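Local structure of CalsepRRP (Calystegia sepium, 1JY5) at residues R163-V175 and E190-L204. The protein belongs to the RNase T2 family of endonucleases and may therefore bind or cleave RNA. Residues are numbered along the deposited sequence; the frame is centred on the assembly and turned at random.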
loop_
_atom_site.group_PDB
_atom_site.type_symbol
_atom_site.label_atom_id
_atom_site.label_comp_id
_atom_site.label_asym_id
_atom_site.label_seq_id
_atom_site.Cartn_x
_atom_site.Cartn_y
_atom_site.Cartn_z
ATOM N N ARG A 163 -11.093 14.235 1.120
ATOM C CA ARG A 163 -12.466 14.409 0.670
ATOM C C ARG A 163 -13.040 13.057 0.247
ATOM O O ARG A 163 -14.083 12.976 -0.395
ATOM C CB ARG A 163 -12.534 15.427 -0.480
ATOM C CG ARG A 163 -12.013 16.811 -0.089
ATOM C CD ARG A 163 -11.716 17.683 -1.310
ATOM N NE ARG A 163 -11.137 18.974 -0.929
ATOM C CZ ARG A 163 -10.548 19.815 -1.776
ATOM N NH1 ARG A 163 -10.451 19.509 -3.063
ATOM N NH2 ARG A 163 -10.056 20.965 -1.332
ATOM N N VAL A 164 -12.328 11.990 0.601
ATOM C CA VAL A 164 -12.793 10.636 0.331
ATOM C C VAL A 164 -12.508 9.807 1.583
ATOM O O VAL A 164 -11.619 10.132 2.375
ATOM C CB VAL A 164 -12.111 9.987 -0.913
ATOM C CG1 VAL A 164 -12.614 10.662 -2.185
ATOM C CG2 VAL A 164 -10.588 10.089 -0.813
ATOM N N THR A 165 -13.270 8.741 1.766
ATOM C CA THR A 165 -13.103 7.911 2.938
ATOM C C THR A 165 -12.191 6.725 2.668
ATOM O O THR A 165 -12.381 5.982 1.704
ATOM C CB THR A 165 -14.482 7.429 3.447
ATOM O OG1 THR A 165 -15.295 8.576 3.732
ATOM C CG2 THR A 165 -14.335 6.599 4.716
ATOM N N PRO A 166 -11.161 6.552 3.508
ATOM C CA PRO A 166 -10.225 5.444 3.347
ATOM C C PRO A 166 -10.784 4.165 3.946
ATOM O O PRO A 166 -11.775 4.187 4.674
ATOM C CB PRO A 166 -9.000 5.925 4.112
ATOM C CG PRO A 166 -9.630 6.647 5.272
ATOM C CD PRO A 166 -10.714 7.460 4.582
ATOM N N VAL A 167 -10.145 3.050 3.619
ATOM C CA VAL A 167 -10.536 1.766 4.167
ATOM C C VAL A 167 -9.345 1.425 5.061
ATOM O O VAL A 167 -8.196 1.576 4.647
ATOM C CB VAL A 167 -10.715 0.703 3.055
ATOM C CG1 VAL A 167 -11.026 -0.654 3.673
ATOM C CG2 VAL A 167 -11.864 1.114 2.128
ATOM N N VAL A 168 -9.612 1.015 6.296
ATOM C CA VAL A 168 -8.538 0.674 7.221
ATOM C C VAL A 168 -8.635 -0.763 7.714
ATOM O O VAL A 168 -9.716 -1.240 8.059
ATOM C CB VAL A 168 -8.533 1.596 8.470
ATOM C CG1 VAL A 168 -7.342 1.245 9.356
ATOM C CG2 VAL A 168 -8.462 3.070 8.056
ATOM N N LYS A 169 -7.494 -1.448 7.742
ATOM C CA LYS A 169 -7.423 -2.823 8.217
ATOM C C LYS A 169 -6.476 -2.839 9.412
ATOM O O LYS A 169 -5.469 -2.121 9.429
ATOM C CB LYS A 169 -6.884 -3.749 7.119
ATOM C CG LYS A 169 -7.674 -3.720 5.811
ATOM C CD LYS A 169 -9.123 -4.141 6.008
ATOM C CE LYS A 169 -9.838 -4.301 4.671
ATOM N NZ LYS A 169 -11.273 -4.642 4.862
ATOM N N CYS A 170 -6.802 -3.659 10.406
ATOM C CA CYS A 170 -5.989 -3.759 11.612
ATOM C C CYS A 170 -5.438 -5.140 11.880
ATOM O O CYS A 170 -5.943 -6.139 11.374
ATOM C CB CYS A 170 -6.790 -3.296 12.831
ATOM S SG CYS A 170 -7.002 -1.503 12.851
ATOM N N LYS A 171 -4.390 -5.171 12.691
ATOM C CA LYS A 171 -3.741 -6.404 13.082
ATOM C C LYS A 171 -3.828 -6.440 14.602
ATOM O O LYS A 171 -3.048 -5.781 15.293
ATOM C CB LYS A 171 -2.283 -6.392 12.622
ATOM C CG LYS A 171 -1.535 -7.696 12.787
ATOM C CD LYS A 171 -0.115 -7.535 12.268
ATOM C CE LYS A 171 0.677 -8.826 12.367
ATOM N NZ LYS A 171 2.074 -8.633 11.874
ATOM N N SER A 172 -4.811 -7.182 15.105
ATOM C CA SER A 172 -5.051 -7.338 16.537
ATOM C C SER A 172 -5.595 -6.076 17.200
ATOM O O SER A 172 -6.616 -6.116 17.892
ATOM C CB SER A 172 -3.766 -7.771 17.246
ATOM O OG SER A 172 -4.005 -8.000 18.625
ATOM N N ASP A 173 -4.904 -4.960 16.994
ATOM C CA ASP A 173 -5.314 -3.689 17.574
ATOM C C ASP A 173 -4.539 -2.515 16.977
ATOM O O ASP A 173 -4.838 -1.355 17.255
ATOM C CB ASP A 173 -5.100 -3.706 19.084
ATOM C CG ASP A 173 -5.541 -2.424 19.736
ATOM O OD1 ASP A 173 -6.756 -2.135 19.688
ATOM O OD2 ASP A 173 -4.681 -1.700 20.284
ATOM N N ALA A 174 -3.540 -2.825 16.163
ATOM C CA ALA A 174 -2.717 -1.802 15.529
ATOM C C ALA A 174 -3.086 -1.620 14.058
ATOM O O ALA A 174 -3.387 -2.591 13.363
ATOM C CB ALA A 174 -1.252 -2.188 15.642
ATOM N N VAL A 175 -3.055 -0.377 13.589
ATOM C CA VAL A 175 -3.361 -0.091 12.194
ATOM C C VAL A 175 -2.285 -0.732 11.320
ATOM O O VAL A 175 -1.095 -0.437 11.460
ATOM C CB VAL A 175 -3.392 1.429 11.929
ATOM C CG1 VAL A 175 -3.617 1.700 10.443
ATOM C CG2 VAL A 175 -4.503 2.066 12.753
ATOM N N GLU A 190 -14.312 7.305 -3.869
ATOM C CA GLU A 190 -14.675 6.504 -2.709
ATOM C C GLU A 190 -14.395 5.051 -3.057
ATOM O O GLU A 190 -14.516 4.646 -4.214
ATOM C CB GLU A 190 -16.167 6.650 -2.393
ATOM C CG GLU A 190 -16.623 8.068 -2.054
ATOM C CD GLU A 190 -16.086 8.552 -0.725
ATOM O OE1 GLU A 190 -15.426 7.759 -0.025
ATOM O OE2 GLU A 190 -16.328 9.725 -0.375
ATOM N N CYS A 191 -14.005 4.277 -2.055
ATOM C CA CYS A 191 -13.763 2.863 -2.249
ATOM C C CYS A 191 -15.116 2.185 -2.077
ATOM O O CYS A 191 -16.035 2.775 -1.522
ATOM C CB CYS A 191 -12.818 2.322 -1.174
ATOM S SG CYS A 191 -11.115 2.923 -1.191
ATOM N N PRO A 192 -15.254 0.939 -2.553
ATOM C CA PRO A 192 -16.530 0.232 -2.406
ATOM C C PRO A 192 -16.911 0.132 -0.927
ATOM O O PRO A 192 -16.036 0.054 -0.059
ATOM C CB PRO A 192 -16.235 -1.138 -3.008
ATOM C CG PRO A 192 -15.237 -0.818 -4.081
ATOM C CD PRO A 192 -14.313 0.162 -3.381
ATOM N N SER A 193 -18.210 0.132 -0.641
ATOM C CA SER A 193 -18.681 0.025 0.739
ATOM C C SER A 193 -18.120 -1.243 1.366
ATOM O O SER A 193 -18.202 -2.322 0.777
ATOM C CB SER A 193 -20.211 -0.036 0.790
ATOM O OG SER A 193 -20.796 1.145 0.272
ATOM N N THR A 194 -17.557 -1.113 2.560
ATOM C CA THR A 194 -16.989 -2.256 3.268
ATOM C C THR A 194 -17.220 -2.081 4.767
ATOM O O THR A 194 -17.174 -0.964 5.276
ATOM C CB THR A 194 -15.471 -2.372 3.031
ATOM O OG1 THR A 194 -15.117 -1.671 1.832
ATOM C CG2 THR A 194 -15.071 -3.830 2.889
ATOM N N ALA A 195 -17.459 -3.186 5.465
ATOM C CA ALA A 195 -17.696 -3.148 6.906
ATOM C C ALA A 195 -16.402 -2.916 7.681
ATOM O O ALA A 195 -15.331 -3.359 7.265
ATOM C CB ALA A 195 -18.342 -4.451 7.358
ATOM N N SER A 196 -16.505 -2.219 8.807
ATOM C CA SER A 196 -15.340 -1.945 9.643
ATOM C C SER A 196 -14.823 -3.239 10.253
ATOM O O SER A 196 -15.596 -4.157 10.534
ATOM C CB SER A 196 -15.701 -0.968 10.762
ATOM O OG SER A 196 -16.112 0.277 10.235
ATOM N N THR A 197 -13.515 -3.308 10.459
ATOM C CA THR A 197 -12.906 -4.497 11.033
ATOM C C THR A 197 -11.960 -4.147 12.181
ATOM O O THR A 197 -11.586 -5.010 12.977
ATOM C CB THR A 197 -12.139 -5.286 9.962
ATOM O OG1 THR A 197 -11.278 -4.402 9.232
ATOM C CG2 THR A 197 -13.117 -5.940 8.997
ATOM N N CYS A 198 -11.578 -2.877 12.264
ATOM C CA CYS A 198 -10.686 -2.424 13.321
ATOM C C CYS A 198 -11.437 -2.177 14.615
ATOM O O CYS A 198 -12.624 -1.855 14.606
ATOM C CB CYS A 198 -9.997 -1.121 12.930
ATOM S SG CYS A 198 -8.654 -1.228 11.711
ATOM N N PRO A 199 -10.747 -2.331 15.755
ATOM C CA PRO A 199 -11.377 -2.102 17.057
ATOM C C PRO A 199 -11.654 -0.606 17.159
ATOM O O PRO A 199 -11.111 0.179 16.381
ATOM C CB PRO A 199 -10.298 -2.526 18.050
ATOM C CG PRO A 199 -9.484 -3.514 17.288
ATOM C CD PRO A 199 -9.404 -2.913 15.915
ATOM N N SER A 200 -12.482 -0.211 18.119
ATOM C CA SER A 200 -12.805 1.196 18.316
ATOM C C SER A 200 -11.543 2.005 18.616
ATOM O O SER A 200 -11.428 3.163 18.215
ATOM C CB SER A 200 -13.791 1.356 19.471
ATOM O OG SER A 200 -14.178 2.712 19.609
ATOM N N LEU A 201 -10.605 1.392 19.334
ATOM C CA LEU A 201 -9.350 2.051 19.677
ATOM C C LEU A 201 -8.203 1.315 18.999
ATOM O O LEU A 201 -8.109 0.092 19.075
ATOM C CB LEU A 201 -9.139 2.060 21.195
ATOM C CG LEU A 201 -10.118 2.899 22.022
ATOM C CD1 LEU A 201 -9.767 2.773 23.500
ATOM C CD2 LEU A 201 -10.057 4.357 21.587
ATOM N N VAL A 202 -7.332 2.065 18.332
ATOM C CA VAL A 202 -6.211 1.469 17.622
ATOM C C VAL A 202 -4.909 2.194 17.911
ATOM O O VAL A 202 -4.910 3.286 18.477
ATOM C CB VAL A 202 -6.460 1.490 16.100
ATOM C CG1 VAL A 202 -7.695 0.668 15.773
ATOM C CG2 VAL A 202 -6.627 2.922 15.620
ATOM N N SER A 203 -3.795 1.584 17.516
ATOM C CA SER A 203 -2.490 2.189 17.749
ATOM C C SER A 203 -1.644 2.277 16.488
ATOM O O SER A 203 -1.909 1.600 15.498
ATOM C CB SER A 203 -1.730 1.384 18.804
ATOM O OG SER A 203 -1.525 0.052 18.363
ATOM N N LEU A 204 -0.628 3.131 16.537
ATOM C CA LEU A 204 0.297 3.302 15.423
ATOM C C LEU A 204 1.690 3.029 15.982
ATOM O O LEU A 204 2.513 3.934 16.110
ATOM C CB LEU A 204 0.206 4.724 14.866
ATOM C CG LEU A 204 -1.146 5.113 14.250
ATOM C CD1 LEU A 204 -1.207 6.622 14.030
ATOM C CD2 LEU A 204 -1.341 4.364 12.932
HETATM O O HOH W 1 -14.397 5.110 0.479
HETATM O O HOH W 2 -15.987 10.534 2.121
HETATM O O HOH W 3 -11.678 -1.046 9.863
HETATM O O HOH W 4 -12.455 -2.842 7.226
HETATM O O HOH W 5 -9.079 -5.038 10.057
#
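C170 and C198 are joined covalently, SG to SG at 2.0 Å, and the disulfide torsion of 96° is close to the unstrained right angle. V168 CG1 touches the sulfur of C198 at 3.7 Å, and V202 CG1 lies equally near C170 SG. Beyond this bridge the backbones pair once, at A174 and S203: S203 N donates to D173 O over 3.1 Å and V175 N to S203 O over 3.0 Å. The D173 carboxylate is extended, CG anti to N (chi1 -179°), which brings OD1 to 3.9 Å from P199 CG; an alanine here would probably uncover that ring carbon. At the far end T165 N gives E190 OE1 a straight bond (169° at the hydrogen, 3.0 Å), tilted from the carboxylate plane on its syn side. Water 2 links OE2 of E190 to T165 OG1, while V167 CG2 packs on C191 CB at 3.6 Å. Between these ends waters 3 and 4 connect strand 167-171 to T197. Behind, M155 of helix 151-162 meets V168, and C191 is disulfide-bonded to C181. The excursion 190-200 is thus tied covalently to the central sheet, with water rather than strand pairing bridging its middle.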